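N-acetylgalactosaminyltransferase 7 (PDB 6IWR) is a human glycosyltransferase of the polypeptide GalNAc-transferase family, pairing a GT-A-type domain with a ricin-type beta-trefoil lectin domain. Local coordinates at residues Tyr322-Ala326 against Glu456-Ile461. Residues are numbered along the deposited sequence; the frame is centred on the assembly and turned at random.
Sequences YRSPA and EIAYDI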
ATOM      1  N   TYR A 322      -8.830  18.948  30.424  1.00 25.31           N
ATOM      2  CA  TYR A 322      -7.977  18.000  31.135  1.00 23.88           C
ATOM      3  C   TYR A 322      -6.546  18.078  30.604  1.00 25.59           C
ATOM      4  O   TYR A 322      -6.276  18.674  29.555  1.00 24.37           O
ATOM      5  CB  TYR A 322      -8.539  16.571  31.067  1.00 20.78           C
ATOM      6  CG  TYR A 322      -8.744  15.976  29.677  1.00 28.60           C
ATOM      7  CD1 TYR A 322      -7.718  15.272  29.036  1.00 27.20           C
ATOM      8  CD2 TYR A 322      -9.967  16.075  29.027  1.00 23.16           C
ATOM      9  CE1 TYR A 322      -7.894  14.705  27.790  1.00 23.13           C
ATOM     10  CE2 TYR A 322     -10.148  15.519  27.776  1.00 28.58           C
ATOM     11  CZ  TYR A 322      -9.106  14.825  27.163  1.00 27.52           C
ATOM     12  OH  TYR A 322      -9.273  14.244  25.923  1.00 25.37           O
ATOM     13  N   ARG A 323      -5.620  17.478  31.355  1.00 25.62           N
ATOM     14  CA  ARG A 323      -4.209  17.529  30.983  1.00 25.14           C
ATOM     15  C   ARG A 323      -3.862  16.483  29.917  1.00 26.39           C
ATOM     16  O   ARG A 323      -4.257  15.318  30.017  1.00 27.60           O
ATOM     17  CB  ARG A 323      -3.329  17.327  32.212  1.00 24.17           C
ATOM     18  CG  ARG A 323      -3.647  18.265  33.361  1.00 28.27           C
ATOM     19  CD  ARG A 323      -2.642  18.189  34.500  1.00 22.24           C
ATOM     20  NE  ARG A 323      -2.588  16.880  35.152  1.00 23.79           N
ATOM     21  CZ  ARG A 323      -1.824  16.632  36.210  1.00 21.22           C
ATOM     22  NH1 ARG A 323      -1.099  17.618  36.714  1.00 22.38           N
ATOM     23  NH2 ARG A 323      -1.787  15.433  36.765  1.00 22.50           N
ATOM     24  N   SER A 324      -3.099  16.902  28.908  1.00 22.29           N
ATOM     25  CA  SER A 324      -2.444  16.003  27.981  1.00 27.01           C
ATOM     26  C   SER A 324      -0.927  16.189  28.048  1.00 26.77           C
ATOM     27  O   SER A 324      -0.451  17.315  28.211  1.00 26.46           O
ATOM     28  CB  SER A 324      -2.920  16.244  26.546  1.00 24.63           C
ATOM     29  OG  SER A 324      -2.184  15.428  25.639  1.00 29.09           O
ATOM     30  N   PRO A 325      -0.137  15.119  27.929  1.00 25.34           N
ATOM     31  CA  PRO A 325       1.319  15.319  27.889  1.00 27.72           C
ATOM     32  C   PRO A 325       1.791  15.984  26.601  1.00 26.70           C
ATOM     33  O   PRO A 325       2.852  16.627  26.606  1.00 25.33           O
ATOM     34  CB  PRO A 325       1.889  13.897  28.031  1.00 28.74           C
ATOM     35  CG  PRO A 325       0.732  13.036  28.482  1.00 25.90           C
ATOM     36  CD  PRO A 325      -0.498  13.695  27.882  1.00 28.78           C
ATOM     37  N   ALA A 326       1.030  15.861  25.509  1.00 24.26           N
ATOM     38  CA  ALA A 326       1.418  16.408  24.216  1.00 25.15           C
ATOM     39  C   ALA A 326       0.167  16.735  23.397  1.00 30.63           C
ATOM     40  O   ALA A 326      -0.946  16.311  23.726  1.00 27.52           O
ATOM     41  CB  ALA A 326       2.306  15.420  23.453  1.00 23.71           C
ATOM     42  N   GLU A 456       5.181  12.557  36.899  1.00 31.72           N
ATOM     43  CA  GLU A 456       4.100  13.374  37.433  1.00 30.69           C
ATOM     44  C   GLU A 456       3.002  13.646  36.410  1.00 30.93           C
ATOM     45  O   GLU A 456       1.814  13.488  36.719  1.00 28.75           O
ATOM     46  CB  GLU A 456       4.674  14.698  37.956  1.00 29.45           C
ATOM     47  CG  GLU A 456       3.640  15.663  38.508  1.00 28.81           C
ATOM     48  CD  GLU A 456       2.811  15.046  39.608  1.00 35.56           C
ATOM     49  OE1 GLU A 456       1.596  15.354  39.680  1.00 48.33           O
ATOM     50  OE2 GLU A 456       3.378  14.249  40.381  1.00 29.39           O
ATOM     51  N   ILE A 457       3.345  14.068  35.195  1.00 23.28           N
ATOM     52  CA  ILE A 457       2.292  14.427  34.264  1.00 30.70           C
ATOM     53  C   ILE A 457       2.099  13.413  33.118  1.00 30.57           C
ATOM     54  O   ILE A 457       0.978  13.310  32.598  1.00 33.69           O
ATOM     55  CB  ILE A 457       2.467  15.873  33.734  1.00 30.73           C
ATOM     56  CG1 ILE A 457       3.235  15.904  32.442  1.00 29.93           C
ATOM     57  CG2 ILE A 457       3.071  16.836  34.792  1.00 25.77           C
ATOM     58  CD1 ILE A 457       2.307  16.109  31.272  1.00 30.54           C
ATOM     59  N   ALA A 458       3.104  12.596  32.774  1.00 27.70           N
ATOM     60  CA  ALA A 458       2.992  11.616  31.684  1.00 27.61           C
ATOM     61  C   ALA A 458       3.097  10.172  32.187  1.00 30.30           C
ATOM     62  O   ALA A 458       3.467   9.254  31.449  1.00 30.35           O
ATOM     63  CB  ALA A 458       4.033  11.873  30.600  1.00 26.23           C
ATOM     64  N   TYR A 459       2.690   9.972  33.443  1.00 30.05           N
ATOM     65  CA  TYR A 459       2.740   8.736  34.220  1.00 31.33           C
ATOM     66  C   TYR A 459       2.052   7.536  33.561  1.00 27.61           C
ATOM     67  O   TYR A 459       2.195   6.425  34.072  1.00 28.53           O
ATOM     68  CB  TYR A 459       2.096   9.017  35.584  1.00 28.47           C
ATOM     69  CG  TYR A 459       0.703   9.572  35.384  1.00 31.27           C
ATOM     70  CD1 TYR A 459      -0.356   8.727  35.088  1.00 29.48           C
ATOM     71  CD2 TYR A 459       0.452  10.944  35.425  1.00 25.02           C
ATOM     72  CE1 TYR A 459      -1.616   9.211  34.878  1.00 28.87           C
ATOM     73  CE2 TYR A 459      -0.815  11.435  35.214  1.00 26.37           C
ATOM     74  CZ  TYR A 459      -1.849  10.560  34.932  1.00 31.53           C
ATOM     75  OH  TYR A 459      -3.135  11.023  34.702  1.00 30.76           O
ATOM     76  N   ASP A 460       1.307   7.709  32.464  1.00 28.05           N
ATOM     77  CA  ASP A 460       0.622   6.563  31.859  1.00 27.92           C
ATOM     78  C   ASP A 460       1.273   6.039  30.587  1.00 29.30           C
ATOM     79  O   ASP A 460       0.872   4.968  30.112  1.00 30.13           O
ATOM     80  CB  ASP A 460      -0.850   6.876  31.538  1.00 23.65           C
ATOM     81  CG  ASP A 460      -1.039   8.227  30.892  1.00 28.35           C
ATOM     82  OD1 ASP A 460      -0.073   9.013  30.914  1.00 28.73           O
ATOM     83  OD2 ASP A 460      -2.149   8.518  30.383  1.00 28.99           O
ATOM     84  N   ILE A 461       2.272   6.727  30.036  1.00 24.21           N
ATOM     85  CA  ILE A 461       2.763   6.340  28.717  1.00 28.42           C
ATOM     86  C   ILE A 461       3.443   4.973  28.757  1.00 29.97           C
ATOM     87  O   ILE A 461       3.174   4.107  27.913  1.00 28.76           O
ATOM     88  CB  ILE A 461       3.702   7.411  28.154  1.00 28.27           C
ATOM     89  CG1 ILE A 461       2.873   8.626  27.758  1.00 24.56           C
ATOM     90  CG2 ILE A 461       4.542   6.817  27.011  1.00 25.52           C
ATOM     91  CD1 ILE A 461       3.692   9.834  27.401  1.00 32.90           C
TER
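Pro-325 is the bump in this buried contact, and Ile-457, Ala-458 and Ile-461 line the hollow that takes it. Pro-325 CB lies 3.9 Å from Ala-458 CB, 3.9 Å from Ile-457 CD1 and a looser 4.5 Å from Ile-461 CD1. CD1 of Ile-457 also slips against the proline backbone, 3.6 Å from Pro-325 CA, so the tip of Ile-457 lies against both the backbone and the ring of Pro-325. A type I beta turn from Ala-458 to Ile-461, closed by Ile-461 N to Ala-458 O (3.1 Å), brings both of these residues to the proline. At the more open end Arg-323 reaches across, its NH2 4.1 Å from Glu-456 O and 4.4 Å from Tyr-459 CE2. Its salt bridge, however, is with Glu-311, to which Tyr-459 OH is hydrogen-bonded as well as to Thr-308 OG1, while Arg-293 links the segments indirectly, donating to the carbonyls of Arg-323 and Ile-457 and pairing with Asp-460. Strand 322-323 pairs antiparallel with strand 369-373 in the mixed sheet; the contact joins the loop after this strand of the GT-A-type alpha/beta fold to the 456-461 segment, which continues from helix 450-457.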